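Local coordinates for protein ML032222a iGluR (Mnemiopsis leidyi, PDB 4YKI) that probably forms glycine-activated ion channels as an ionotropic glutamate receptor subunit, glycine being held in the cleft of its ligand-binding domain, at residues B[147-152]-B[208-213]; B[61-66]-B[88-93]; B[169-174]-B[183-188]; B[189-194]-B[212-217]. All coordinates share one frame; numbering follows the deposited sequence.

Contact 1: residues B[147-152]-B[208-213]; sequences ETLLKT and EFQSFE. With MG (magnesium ion), chain D.
Leu-149, on helix 145-152, reaches across to Gln-210 and Phe-212 of strand 202-218, within the clamshell-like ligand-binding domain of the ionotropic glutamate receptors. Helix and strand axes stay 11.0 Å apart, so side chains alone bridge the gap. Leu-149 can be traced outward from its backbone. Its CB points toward the strand, and CG lies beside the backbone N, opposite the carbonyl carbon (chi1 -72°). From there the branch ending in CD1 does the touching. This methyl, Leu-149 CD1, comes to 3.8 Å of Gln-210 CG. Gln-210 CB is almost as near to the same CD1, at 3.9 Å, so CB and CG of the glutamine both lie against the methyl. The leucine and glutamine side chains run alongside one another, pointing opposite ways. Leu-149 CD1 also meets Phe-212 CD1, 4.1 Å away and oblique to the ring. A looser contact, Leu-150 CD1 to Phe-209 CE2 at 4.5 Å, extends the apolar strip. No hydrogen bond crosses. At the end of segment 208-213, Glu-213 and Asp-110 bind a magnesium ion together with the same two residues of the second subunit. There Glu-213 OE2 lies 2.1 Å from the magnesium ion, and OE1 of this carboxylate accepts from metal-bound water 1 at 2.6 Å.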
loop_
_atom_site.group_PDB
_atom_site.type_symbol
_atom_site.label_atom_id
_atom_site.label_comp_id
_atom_site.label_asym_id
_atom_site.label_seq_id
_atom_site.Cartn_x
_atom_site.Cartn_y
_atom_site.Cartn_z
ATOM N N GLU B 147 17.672 6.367 -6.393
ATOM C CA GLU B 147 18.625 7.460 -6.204
ATOM C C GLU B 147 18.084 8.491 -5.211
ATOM O O GLU B 147 18.792 8.924 -4.312
ATOM C CB GLU B 147 18.919 8.122 -7.543
ATOM C CG GLU B 147 19.951 9.238 -7.447
ATOM C CD GLU B 147 20.064 10.057 -8.710
ATOM O OE1 GLU B 147 19.036 10.636 -9.120
ATOM O OE2 GLU B 147 21.175 10.134 -9.278
ATOM N N THR B 148 16.830 8.884 -5.388
ATOM C CA THR B 148 16.236 9.870 -4.494
ATOM C C THR B 148 16.200 9.368 -3.053
ATOM O O THR B 148 16.562 10.099 -2.119
ATOM C CB THR B 148 14.831 10.240 -4.977
ATOM O OG1 THR B 148 14.942 11.028 -6.167
ATOM C CG2 THR B 148 14.104 11.069 -3.943
ATOM N N LEU B 149 15.780 8.124 -2.856
ATOM C CA LEU B 149 15.749 7.588 -1.497
ATOM C C LEU B 149 17.117 7.523 -0.872
ATOM O O LEU B 149 17.272 7.845 0.303
ATOM C CB LEU B 149 15.104 6.211 -1.435
ATOM C CG LEU B 149 13.598 6.125 -1.632
ATOM C CD1 LEU B 149 13.123 4.721 -1.189
ATOM C CD2 LEU B 149 12.869 7.237 -0.883
ATOM N N LEU B 150 18.112 7.076 -1.620
ATOM C CA LEU B 150 19.446 6.986 -1.055
ATOM C C LEU B 150 20.015 8.383 -0.749
ATOM O O LEU B 150 20.698 8.558 0.256
ATOM C CB LEU B 150 20.384 6.182 -1.960
ATOM C CG LEU B 150 20.354 4.663 -1.681
ATOM C CD1 LEU B 150 19.004 4.020 -1.919
ATOM C CD2 LEU B 150 21.414 3.985 -2.524
ATOM N N LYS B 151 19.711 9.365 -1.601
ATOM C CA LYS B 151 20.233 10.722 -1.418
ATOM C C LYS B 151 19.554 11.499 -0.294
ATOM O O LYS B 151 20.113 12.477 0.211
ATOM C CB LYS B 151 20.130 11.523 -2.722
ATOM C CG LYS B 151 21.168 11.147 -3.768
ATOM C CD LYS B 151 22.534 11.741 -3.425
ATOM C CE LYS B 151 22.625 13.186 -3.874
ATOM N NZ LYS B 151 23.933 13.808 -3.518
ATOM N N THR B 152 18.350 11.079 0.079
ATOM C CA THR B 152 17.584 11.741 1.130
ATOM C C THR B 152 17.601 10.937 2.449
ATOM O O THR B 152 17.137 11.427 3.469
ATOM C CB THR B 152 16.140 12.106 0.654
ATOM O OG1 THR B 152 15.385 10.929 0.378
ATOM C CG2 THR B 152 16.187 12.957 -0.624
ATOM N N GLU B 208 15.853 -6.792 1.101
ATOM C CA GLU B 208 15.281 -5.530 0.651
ATOM C C GLU B 208 15.215 -4.562 1.819
ATOM O O GLU B 208 15.143 -4.992 2.985
ATOM C CB GLU B 208 13.912 -5.769 0.038
ATOM C CG GLU B 208 14.016 -6.608 -1.204
ATOM C CD GLU B 208 12.747 -6.701 -2.003
ATOM O OE1 GLU B 208 11.775 -5.973 -1.692
ATOM O OE2 GLU B 208 12.728 -7.507 -2.965
ATOM N N PHE B 209 15.287 -3.269 1.528
ATOM C CA PHE B 209 15.177 -2.216 2.526
ATOM C C PHE B 209 14.387 -1.044 1.967
ATOM O O PHE B 209 14.288 -0.905 0.753
ATOM C CB PHE B 209 16.554 -1.773 3.040
ATOM C CG PHE B 209 17.501 -1.280 1.968
ATOM C CD1 PHE B 209 18.166 -2.169 1.138
ATOM C CD2 PHE B 209 17.762 0.074 1.837
ATOM C CE1 PHE B 209 19.037 -1.714 0.175
ATOM C CE2 PHE B 209 18.649 0.527 0.866
ATOM C CZ PHE B 209 19.283 -0.368 0.057
ATOM N N GLN B 210 13.842 -0.228 2.862
ATOM C CA GLN B 210 12.887 0.834 2.543
ATOM C C GLN B 210 11.531 0.230 2.164
ATOM O O GLN B 210 11.441 -0.856 1.581
ATOM C CB GLN B 210 13.344 1.779 1.416
ATOM C CG GLN B 210 14.565 2.628 1.691
ATOM C CD GLN B 210 14.309 3.766 2.676
ATOM O OE1 GLN B 210 13.201 4.328 2.781
ATOM N NE2 GLN B 210 15.340 4.102 3.421
ATOM N N SER B 211 10.485 0.944 2.523
ATOM C CA SER B 211 9.124 0.556 2.232
ATOM C C SER B 211 8.436 1.659 1.484
ATOM O O SER B 211 8.378 2.785 1.979
ATOM C CB SER B 211 8.412 0.334 3.557
ATOM O OG SER B 211 7.034 0.120 3.382
ATOM N N PHE B 212 7.868 1.337 0.323
ATOM C CA PHE B 212 7.141 2.312 -0.479
ATOM C C PHE B 212 6.106 1.589 -1.351
ATOM O O PHE B 212 5.940 0.378 -1.248
ATOM C CB PHE B 212 8.111 3.201 -1.283
ATOM C CG PHE B 212 8.984 2.445 -2.240
ATOM C CD1 PHE B 212 10.181 1.924 -1.828
ATOM C CD2 PHE B 212 8.599 2.259 -3.560
ATOM C CE1 PHE B 212 10.981 1.219 -2.690
ATOM C CE2 PHE B 212 9.389 1.541 -4.429
ATOM C CZ PHE B 212 10.589 1.021 -3.984
ATOM N N GLU B 213 5.396 2.360 -2.159
ATOM C CA GLU B 213 4.333 1.864 -3.021
ATOM C C GLU B 213 4.613 2.249 -4.453
ATOM O O GLU B 213 5.288 3.246 -4.729
ATOM C CB GLU B 213 3.025 2.568 -2.680
ATOM C CG GLU B 213 2.464 2.254 -1.343
ATOM C CD GLU B 213 1.777 0.908 -1.280
ATOM O OE1 GLU B 213 1.636 0.217 -2.323
ATOM O OE2 GLU B 213 1.319 0.550 -0.164
HETATM MG MG MG D . 0.591 -1.283 0.431
HETATM O O HOH W 1 0.122 -1.766 -1.568
HETATM O O HOH W 2 0.950 -0.600 2.393
#

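Contact 2: residues B[61-66]-B[88-93]; sequences RKFGAL and IAIDLS. With GLY (glycine), chain E.
The amino nitrogen of the bound glycine, whose CA lies over one face of the Phe-63 ring, donates to the backbone O of Asp-91 at 2.9 Å; it also bonds Glu-188 OE1 and, weakly, Asp-91 OD2. The aspartate CG sits between its backbone N and carbonyl carbon (chi1 58°), which lets OD2 reach the ligand. At the ligand's other end, Ser-93 N meets OXT of glycine in a nearly straight bond, 174° at hydrogen. Asp-91 centres an inverse gamma turn, which probably helps present Asp-91 O and Ser-93 N to the ligand. Phe-63 closes this pocket of the periplasmic-binding-protein-type domain from the other segment: glycine CA is 3.4 Å from the ring plane, offset toward the rim. CE2 of Phe-63 packs on Ile-90 CG1 at 3.8 Å, while Leu-92 CD1 approaches the ring edge, 4.2 Å from Phe-63 CD2. The carboxylate plane of Asp-91 is turned 82° from that of the ring. With alanine here instead of Phe-63, one side of the glycine would probably lose its aromatic cover, and a gap would open against Ile-90 and Leu-92. Arg-144 makes a cation-pi contact with the ring. The loop thus lies between helix 75-81, whose Met-76 touches Phe-63, and strand 91-93, which pairs antiparallel with strand 202-218.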
loop_
_atom_site.group_PDB
_atom_site.type_symbol
_atom_site.label_atom_id
_atom_site.label_comp_id
_atom_site.label_asym_id
_atom_site.label_seq_id
_atom_site.Cartn_x
_atom_site.Cartn_y
_atom_site.Cartn_z
ATOM N N ARG B 61 13.477 10.826 -21.059
ATOM C CA ARG B 61 13.259 9.415 -20.720
ATOM C C ARG B 61 13.570 9.073 -19.245
ATOM O O ARG B 61 13.901 7.949 -18.905
ATOM C CB ARG B 61 13.936 8.492 -21.742
ATOM C CG ARG B 61 13.388 8.608 -23.212
ATOM C CD ARG B 61 11.896 8.153 -23.344
ATOM N NE ARG B 61 11.476 7.913 -24.733
ATOM C CZ ARG B 61 11.052 8.851 -25.575
ATOM N NH1 ARG B 61 10.971 10.113 -25.187
ATOM N NH2 ARG B 61 10.679 8.525 -26.808
ATOM N N LYS B 62 13.412 10.065 -18.381
ATOM C CA LYS B 62 13.575 9.873 -16.946
ATOM C C LYS B 62 12.228 9.706 -16.233
ATOM O O LYS B 62 11.195 10.194 -16.692
ATOM C CB LYS B 62 14.309 11.065 -16.314
ATOM C CG LYS B 62 15.608 11.476 -16.983
ATOM C CD LYS B 62 16.583 10.326 -17.119
ATOM C CE LYS B 62 17.863 10.803 -17.773
ATOM N NZ LYS B 62 18.744 9.694 -18.211
ATOM N N PHE B 63 12.251 9.060 -15.077
ATOM C CA PHE B 63 11.082 9.002 -14.217
ATOM C C PHE B 63 10.849 10.367 -13.553
ATOM O O PHE B 63 9.762 10.932 -13.651
ATOM C CB PHE B 63 11.200 7.865 -13.186
ATOM C CG PHE B 63 10.660 6.548 -13.672
ATOM C CD1 PHE B 63 11.318 5.832 -14.655
ATOM C CD2 PHE B 63 9.484 6.036 -13.162
ATOM C CE1 PHE B 63 10.808 4.625 -15.115
ATOM C CE2 PHE B 63 8.971 4.840 -13.622
ATOM C CZ PHE B 63 9.632 4.135 -14.603
ATOM N N GLY B 64 11.888 10.895 -12.905
ATOM C CA GLY B 64 11.887 12.263 -12.407
ATOM C C GLY B 64 12.396 12.424 -10.987
ATOM O O GLY B 64 12.028 11.658 -10.076
ATOM N N ALA B 65 13.226 13.443 -10.799
ATOM C CA ALA B 65 13.759 13.797 -9.506
ATOM C C ALA B 65 13.947 15.301 -9.462
ATOM O O ALA B 65 13.935 15.975 -10.503
ATOM C CB ALA B 65 15.099 13.084 -9.255
ATOM N N LEU B 66 14.135 15.817 -8.253
ATOM C CA LEU B 66 14.331 17.237 -8.028
ATOM C C LEU B 66 15.830 17.566 -7.979
ATOM O O LEU B 66 16.587 16.983 -7.189
ATOM C CB LEU B 66 13.659 17.642 -6.718
ATOM C CG LEU B 66 13.793 19.107 -6.290
ATOM C CD1 LEU B 66 13.242 20.068 -7.314
ATOM C CD2 LEU B 66 13.045 19.276 -4.986
ATOM N N ILE B 88 0.347 10.307 -14.381
ATOM C CA ILE B 88 1.501 9.473 -14.703
ATOM C C ILE B 88 1.065 8.031 -14.470
ATOM O O ILE B 88 0.784 7.639 -13.316
ATOM C CB ILE B 88 2.720 9.838 -13.862
ATOM C CG1 ILE B 88 3.128 11.308 -14.099
ATOM C CG2 ILE B 88 3.869 8.889 -14.184
ATOM C CD1 ILE B 88 4.200 11.805 -13.129
ATOM N N ALA B 89 0.951 7.264 -15.564
ATOM C CA ALA B 89 0.483 5.878 -15.538
ATOM C C ALA B 89 1.666 4.941 -15.756
ATOM O O ALA B 89 2.043 4.642 -16.898
ATOM C CB ALA B 89 -0.588 5.672 -16.574
ATOM N N ILE B 90 2.280 4.503 -14.651
ATOM C CA ILE B 90 3.467 3.659 -14.666
ATOM C C ILE B 90 3.597 3.107 -13.249
ATOM O O ILE B 90 2.769 3.417 -12.382
ATOM C CB ILE B 90 4.705 4.508 -15.114
ATOM C CG1 ILE B 90 5.908 3.662 -15.577
ATOM C CG2 ILE B 90 5.092 5.503 -14.011
ATOM C CD1 ILE B 90 5.595 2.541 -16.563
ATOM N N ASP B 91 4.607 2.278 -13.003
ATOM C CA ASP B 91 5.002 1.962 -11.628
ATOM C C ASP B 91 5.729 3.159 -11.042
ATOM O O ASP B 91 6.952 3.210 -11.020
ATOM C CB ASP B 91 5.862 0.704 -11.590
ATOM C CG ASP B 91 7.127 0.786 -12.440
ATOM O OD1 ASP B 91 7.058 1.206 -13.621
ATOM O OD2 ASP B 91 8.207 0.378 -11.902
ATOM N N LEU B 92 4.960 4.127 -10.553
ATOM C CA LEU B 92 5.545 5.360 -10.027
ATOM C C LEU B 92 5.725 5.211 -8.521
ATOM O O LEU B 92 4.752 5.151 -7.761
ATOM C CB LEU B 92 4.715 6.608 -10.336
ATOM C CG LEU B 92 5.426 7.936 -10.060
ATOM C CD1 LEU B 92 6.609 8.166 -11.002
ATOM C CD2 LEU B 92 4.448 9.074 -10.146
ATOM N N SER B 93 6.976 5.179 -8.075
ATOM C CA SER B 93 7.270 4.971 -6.660
ATOM C C SER B 93 6.915 6.192 -5.837
ATOM O O SER B 93 7.121 7.336 -6.252
ATOM C CB SER B 93 8.738 4.666 -6.488
ATOM O OG SER B 93 9.058 3.547 -7.292
HETATM N N GLY E . 9.782 3.014 -10.524
HETATM C CA GLY E . 10.842 4.033 -10.705
HETATM C C GLY E . 10.461 5.407 -10.209
HETATM O O GLY E . 11.343 6.293 -10.234
HETATM O OXT GLY E . 9.293 5.619 -9.817
#

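Contact 3: residues B[169-174]-B[183-188]; sequences KDLNHA and FVFIDE. With GLY (glycine), chain E.
A chi1 of 177° at Phe-185 and of -174° at Leu-171 sets each CG opposite its own backbone N, and the two side chains then cross at about a right angle. The phenyl ring is thereby carried against helix 171-179, where Ala-174 CB stands over one face, 3.5 Å from the centroid of the Phe-185 ring. This is a CH-pi contact, and a tight one, since Ala-174 CB is 3.3 Å from CZ of Phe-185. Leu-171 CD1 instead touches the edge, near the ring plane, 4.0 Å from Phe-185 CE2. A serine in place of Phe-185 would probably leave Ala-174 and Leu-171 facing a gap between helix and strand. The helix is the connection of a beta-alpha-beta crossover from strand 166-168 to strand 183-188, which flank strand 137-141, both parallel to it. Its start is fixed by Asp-170 as N-cap, OD1 accepting from His-173 N at 2.9 Å, and by Lys-169 N donating in the ring plane to ND1 of His-173 at 3.0 Å. At the strand's end, Glu-188 OE1 takes the glycine ligand's N at 2.7 Å. Between the two segments the contacts are apolar and no hydrogen bond crosses; the polar groups act at the ends, while Asp-187 pairs with Arg-144.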
loop_
_atom_site.group_PDB
_atom_site.type_symbol
_atom_site.label_atom_id
_atom_site.label_comp_id
_atom_site.label_asym_id
_atom_site.label_seq_id
_atom_site.Cartn_x
_atom_site.Cartn_y
_atom_site.Cartn_z
ATOM N N LYS B 169 22.053 5.435 -17.031
ATOM C CA LYS B 169 21.126 6.244 -17.816
ATOM C C LYS B 169 19.666 5.831 -17.666
ATOM O O LYS B 169 18.770 6.692 -17.630
ATOM C CB LYS B 169 21.505 6.144 -19.300
ATOM C CG LYS B 169 20.741 7.099 -20.201
ATOM C CD LYS B 169 21.269 7.096 -21.630
ATOM C CE LYS B 169 20.788 5.875 -22.403
ATOM N NZ LYS B 169 21.065 5.986 -23.864
ATOM N N ASP B 170 19.433 4.521 -17.646
ATOM C CA ASP B 170 18.095 3.946 -17.715
ATOM C C ASP B 170 18.200 2.466 -17.362
ATOM O O ASP B 170 19.305 1.969 -17.090
ATOM C CB ASP B 170 17.452 4.184 -19.103
ATOM C CG ASP B 170 18.245 3.618 -20.264
ATOM O OD1 ASP B 170 19.045 2.691 -20.129
ATOM O OD2 ASP B 170 18.019 4.112 -21.397
ATOM N N LEU B 171 17.072 1.776 -17.326
ATOM C CA LEU B 171 17.054 0.393 -16.881
ATOM C C LEU B 171 17.858 -0.503 -17.812
ATOM O O LEU B 171 18.563 -1.404 -17.349
ATOM C CB LEU B 171 15.622 -0.090 -16.770
ATOM C CG LEU B 171 15.448 -1.478 -16.169
ATOM C CD1 LEU B 171 16.031 -1.576 -14.754
ATOM C CD2 LEU B 171 13.951 -1.797 -16.151
ATOM N N ASN B 172 17.778 -0.296 -19.123
ATOM C CA ASN B 172 18.568 -1.109 -20.045
ATOM C C ASN B 172 20.057 -0.958 -19.805
ATOM O O ASN B 172 20.782 -1.948 -19.781
ATOM C CB ASN B 172 18.239 -0.777 -21.497
ATOM C CG ASN B 172 16.871 -1.273 -21.919
ATOM O OD1 ASN B 172 16.283 -2.151 -21.290
ATOM N ND2 ASN B 172 16.350 -0.701 -23.004
ATOM N N HIS B 173 20.517 0.265 -19.634
ATOM C CA HIS B 173 21.923 0.543 -19.368
ATOM C C HIS B 173 22.348 -0.100 -18.058
ATOM O O HIS B 173 23.444 -0.684 -17.954
ATOM C CB HIS B 173 22.150 2.060 -19.319
ATOM C CG HIS B 173 23.574 2.464 -19.109
ATOM N ND1 HIS B 173 23.922 3.566 -18.360
ATOM C CD2 HIS B 173 24.736 1.924 -19.549
ATOM C CE1 HIS B 173 25.238 3.691 -18.345
ATOM N NE2 HIS B 173 25.756 2.704 -19.058
ATOM N N ALA B 174 21.499 -0.011 -17.040
ATOM C CA ALA B 174 21.815 -0.589 -15.746
ATOM C C ALA B 174 21.942 -2.102 -15.843
ATOM O O ALA B 174 22.882 -2.685 -15.288
ATOM C CB ALA B 174 20.744 -0.232 -14.729
ATOM N N PHE B 183 29.648 -5.965 -10.450
ATOM C CA PHE B 183 28.812 -4.789 -10.372
ATOM C C PHE B 183 27.636 -5.066 -9.439
ATOM O O PHE B 183 27.084 -6.200 -9.431
ATOM C CB PHE B 183 28.322 -4.396 -11.770
ATOM C CG PHE B 183 27.715 -3.011 -11.830
ATOM C CD1 PHE B 183 28.531 -1.899 -11.846
ATOM C CD2 PHE B 183 26.334 -2.830 -11.816
ATOM C CE1 PHE B 183 27.997 -0.631 -11.875
ATOM C CE2 PHE B 183 25.790 -1.542 -11.844
ATOM C CZ PHE B 183 26.613 -0.460 -11.887
ATOM N N VAL B 184 27.284 -4.061 -8.635
ATOM C CA VAL B 184 26.077 -4.080 -7.825
ATOM C C VAL B 184 25.115 -2.997 -8.359
ATOM O O VAL B 184 25.455 -1.800 -8.422
ATOM C CB VAL B 184 26.370 -3.795 -6.336
ATOM C CG1 VAL B 184 25.068 -3.734 -5.525
ATOM C CG2 VAL B 184 27.292 -4.842 -5.742
ATOM N N PHE B 185 23.916 -3.416 -8.727
ATOM C CA PHE B 185 22.862 -2.518 -9.171
ATOM C C PHE B 185 21.828 -2.441 -8.062
ATOM O O PHE B 185 21.349 -3.463 -7.581
ATOM C CB PHE B 185 22.261 -3.042 -10.481
ATOM C CG PHE B 185 21.089 -2.237 -11.013
ATOM C CD1 PHE B 185 21.032 -0.859 -10.892
ATOM C CD2 PHE B 185 20.054 -2.881 -11.656
ATOM C CE1 PHE B 185 19.930 -0.161 -11.403
ATOM C CE2 PHE B 185 18.976 -2.175 -12.155
ATOM C CZ PHE B 185 18.927 -0.823 -12.009
ATOM N N ILE B 186 21.507 -1.217 -7.647
ATOM C CA ILE B 186 20.554 -0.970 -6.574
ATOM C C ILE B 186 19.308 -0.358 -7.196
ATOM O O ILE B 186 19.383 0.738 -7.759
ATOM C CB ILE B 186 21.142 0.015 -5.526
ATOM C CG1 ILE B 186 22.478 -0.503 -4.973
ATOM C CG2 ILE B 186 20.137 0.271 -4.388
ATOM C CD1 ILE B 186 23.253 0.508 -4.121
ATOM N N ASP B 187 18.189 -1.059 -7.105
ATOM C CA ASP B 187 16.951 -0.603 -7.739
ATOM C C ASP B 187 15.741 -1.109 -6.946
ATOM O O ASP B 187 15.775 -1.079 -5.716
ATOM C CB ASP B 187 16.899 -0.969 -9.235
ATOM C CG ASP B 187 15.916 -0.090 -9.997
ATOM O OD1 ASP B 187 16.268 1.092 -10.266
ATOM O OD2 ASP B 187 14.791 -0.559 -10.268
ATOM N N GLU B 188 14.684 -1.545 -7.640
ATOM C CA GLU B 188 13.389 -1.819 -7.017
ATOM C C GLU B 188 13.038 -3.295 -7.157
ATOM O O GLU B 188 13.157 -3.873 -8.226
ATOM C CB GLU B 188 12.301 -0.928 -7.641
ATOM C CG GLU B 188 12.616 0.553 -7.539
ATOM C CD GLU B 188 11.567 1.453 -8.163
ATOM O OE1 GLU B 188 10.760 0.973 -8.997
ATOM O OE2 GLU B 188 11.598 2.674 -7.847
HETATM N N GLY E . 9.782 3.014 -10.524
HETATM C CA GLY E . 10.842 4.033 -10.705
HETATM C C GLY E . 10.461 5.407 -10.209
HETATM O O GLY E . 11.343 6.293 -10.234
HETATM O OXT GLY E . 9.293 5.619 -9.817
#

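Contact 4: residues B[189-194]-B[212-217]; sequences GPVLAH and FEYAFG. With MG (magnesium ion), chain D.
Gly-189 opens the helical turn whose next two residues, Pro-190 and Val-191, meet the phenol of Tyr-214. The carbonyl of Gly-189 accepts from Ala-193 N at 2.9 Å, so regular helix begins at once, with Glu-188 at the N-cap. Pro-190 follows in the first turn, where the missing N-H costs no helical bond. The proline ring and the tyrosine side chain point at each other: CG of Pro-190 is 3.8 Å from Tyr-214 CE2, oblique to the aromatic plane, and CD of the proline lies 3.7 Å from Tyr-214 OH. Val-191 comes in across the phenol, at about a right angle; its CG2, opposite the carbonyl carbon and beside the backbone N, stops 3.5 Å from Tyr-214 OH. In this ligand-binding domain of periplasmic-binding-protein type, the helix start and strand 202-218 thus meet at the ligand pocket, to which Tyr-214 belongs. A chi1 of -67° sends the tyrosine ring toward the helix, and its hydroxyl finds its polar partner in Glu-188 OE1, the oxygen that also holds the glycine. Phe-20 meets the tyrosine ring with planes about 75° apart. Further along, Leu-192 turns to Phe-185 and Asp-187 of strand 183-188. His-194 N then donates to the carbonyl O of Pro-190 at 3.1 Å, and His-194 packs its side chain on Pro-19.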
loop_
_atom_site.group_PDB
_atom_site.type_symbol
_atom_site.label_atom_id
_atom_site.label_comp_id
_atom_site.label_asym_id
_atom_site.label_seq_id
_atom_site.Cartn_x
_atom_site.Cartn_y
_atom_site.Cartn_z
ATOM N N GLY B 189 12.556 -3.877 -6.066
ATOM C CA GLY B 189 12.281 -5.296 -6.004
ATOM C C GLY B 189 11.495 -5.879 -7.173
ATOM O O GLY B 189 11.937 -6.833 -7.804
ATOM N N PRO B 190 10.311 -5.350 -7.473
ATOM C CA PRO B 190 9.490 -6.009 -8.499
ATOM C C PRO B 190 10.098 -5.918 -9.899
ATOM O O PRO B 190 9.989 -6.838 -10.710
ATOM C CB PRO B 190 8.159 -5.250 -8.410
ATOM C CG PRO B 190 8.136 -4.723 -6.985
ATOM C CD PRO B 190 9.550 -4.355 -6.704
ATOM N N VAL B 191 10.765 -4.801 -10.185
ATOM C CA VAL B 191 11.403 -4.585 -11.470
ATOM C C VAL B 191 12.556 -5.564 -11.650
ATOM O O VAL B 191 12.725 -6.171 -12.713
ATOM C CB VAL B 191 11.893 -3.118 -11.584
ATOM C CG1 VAL B 191 12.726 -2.887 -12.831
ATOM C CG2 VAL B 191 10.694 -2.166 -11.566
ATOM N N LEU B 192 13.364 -5.724 -10.621
ATOM C CA LEU B 192 14.481 -6.652 -10.693
ATOM C C LEU B 192 13.985 -8.084 -10.741
ATOM O O LEU B 192 14.542 -8.896 -11.497
ATOM C CB LEU B 192 15.440 -6.434 -9.523
ATOM C CG LEU B 192 16.115 -5.068 -9.519
ATOM C CD1 LEU B 192 17.109 -4.948 -8.373
ATOM C CD2 LEU B 192 16.791 -4.781 -10.832
ATOM N N ALA B 193 12.956 -8.412 -9.972
ATOM C CA ALA B 193 12.430 -9.783 -9.950
ATOM C C ALA B 193 12.003 -10.204 -11.345
ATOM O O ALA B 193 12.322 -11.312 -11.817
ATOM C CB ALA B 193 11.265 -9.902 -8.977
ATOM N N HIS B 194 11.290 -9.331 -12.038
ATOM C CA HIS B 194 10.816 -9.659 -13.356
ATOM C C HIS B 194 11.936 -9.750 -14.385
ATOM O O HIS B 194 12.028 -10.725 -15.155
ATOM C CB HIS B 194 9.801 -8.634 -13.838
ATOM C CG HIS B 194 9.372 -8.896 -15.235
ATOM N ND1 HIS B 194 8.499 -9.912 -15.559
ATOM C CD2 HIS B 194 9.783 -8.360 -16.403
ATOM C CE1 HIS B 194 8.345 -9.946 -16.867
ATOM N NE2 HIS B 194 9.114 -9.019 -17.408
ATOM N N PHE B 212 7.868 1.337 0.323
ATOM C CA PHE B 212 7.141 2.312 -0.479
ATOM C C PHE B 212 6.106 1.589 -1.351
ATOM O O PHE B 212 5.940 0.378 -1.248
ATOM C CB PHE B 212 8.111 3.201 -1.283
ATOM C CG PHE B 212 8.984 2.445 -2.240
ATOM C CD1 PHE B 212 10.181 1.924 -1.828
ATOM C CD2 PHE B 212 8.599 2.259 -3.560
ATOM C CE1 PHE B 212 10.981 1.219 -2.690
ATOM C CE2 PHE B 212 9.389 1.541 -4.429
ATOM C CZ PHE B 212 10.589 1.021 -3.984
ATOM N N GLU B 213 5.396 2.360 -2.159
ATOM C CA GLU B 213 4.333 1.864 -3.021
ATOM C C GLU B 213 4.613 2.249 -4.453
ATOM O O GLU B 213 5.288 3.246 -4.729
ATOM C CB GLU B 213 3.025 2.568 -2.680
ATOM C CG GLU B 213 2.464 2.254 -1.343
ATOM C CD GLU B 213 1.777 0.908 -1.280
ATOM O OE1 GLU B 213 1.636 0.217 -2.323
ATOM O OE2 GLU B 213 1.319 0.550 -0.164
ATOM N N TYR B 214 4.023 1.493 -5.373
ATOM C CA TYR B 214 3.737 1.968 -6.704
ATOM C C TYR B 214 2.309 2.516 -6.758
ATOM O O TYR B 214 1.369 1.918 -6.228
ATOM C CB TYR B 214 3.878 0.846 -7.746
ATOM C CG TYR B 214 5.277 0.334 -7.947
ATOM C CD1 TYR B 214 6.371 1.188 -7.888
ATOM C CD2 TYR B 214 5.502 -0.998 -8.222
ATOM C CE1 TYR B 214 7.672 0.702 -8.107
ATOM C CE2 TYR B 214 6.769 -1.476 -8.461
ATOM C CZ TYR B 214 7.851 -0.639 -8.394
ATOM O OH TYR B 214 9.089 -1.179 -8.622
ATOM N N ALA B 215 2.166 3.677 -7.382
ATOM C CA ALA B 215 0.897 4.325 -7.556
ATOM C C ALA B 215 0.961 5.090 -8.871
ATOM O O ALA B 215 1.982 5.055 -9.570
ATOM C CB ALA B 215 0.619 5.259 -6.390
ATOM N N PHE B 216 -0.134 5.743 -9.244
ATOM C CA PHE B 216 -0.105 6.680 -10.362
ATOM C C PHE B 216 0.139 8.089 -9.787
ATOM O O PHE B 216 -0.181 8.382 -8.622
ATOM C CB PHE B 216 -1.421 6.624 -11.156
ATOM C CG PHE B 216 -1.638 5.358 -11.966
ATOM C CD1 PHE B 216 -0.657 4.408 -12.155
ATOM C CD2 PHE B 216 -2.861 5.158 -12.564
ATOM C CE1 PHE B 216 -0.904 3.270 -12.918
ATOM C CE2 PHE B 216 -3.105 4.019 -13.330
ATOM C CZ PHE B 216 -2.104 3.098 -13.500
ATOM N N GLY B 217 0.697 8.968 -10.615
ATOM C CA GLY B 217 0.920 10.355 -10.219
ATOM C C GLY B 217 -0.163 11.278 -10.741
ATOM O O GLY B 217 -0.621 11.113 -11.867
HETATM MG MG MG D . 0.591 -1.283 0.431
HETATM O O HOH W 1 0.122 -1.766 -1.568
HETATM O O HOH W 2 0.950 -0.600 2.393
#

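In the fold
All four contacts are buried, but their centres differ in depth: contacts 2 and 4 lie 6 and 5 Å from the centre of the chain, contacts 1 and 3 about 12 Å from it. Contacts 1 and 4 share Phe-212 and Glu-213 on strand 202-218, and both reach the second subunit through the magnesium site; no other chain touches contacts 2 and 3. Strand 91-93 of contact 2 pairs with that same long strand. Contacts 1, 3 and 4 join helix to strand largely by apolar atoms, contact 4 adding the Tyr-214 hydroxyl at the pocket, whereas contact 2, a loop against a strand, is built round the ligand. Glu-188 connects contacts 2, 3 and 4.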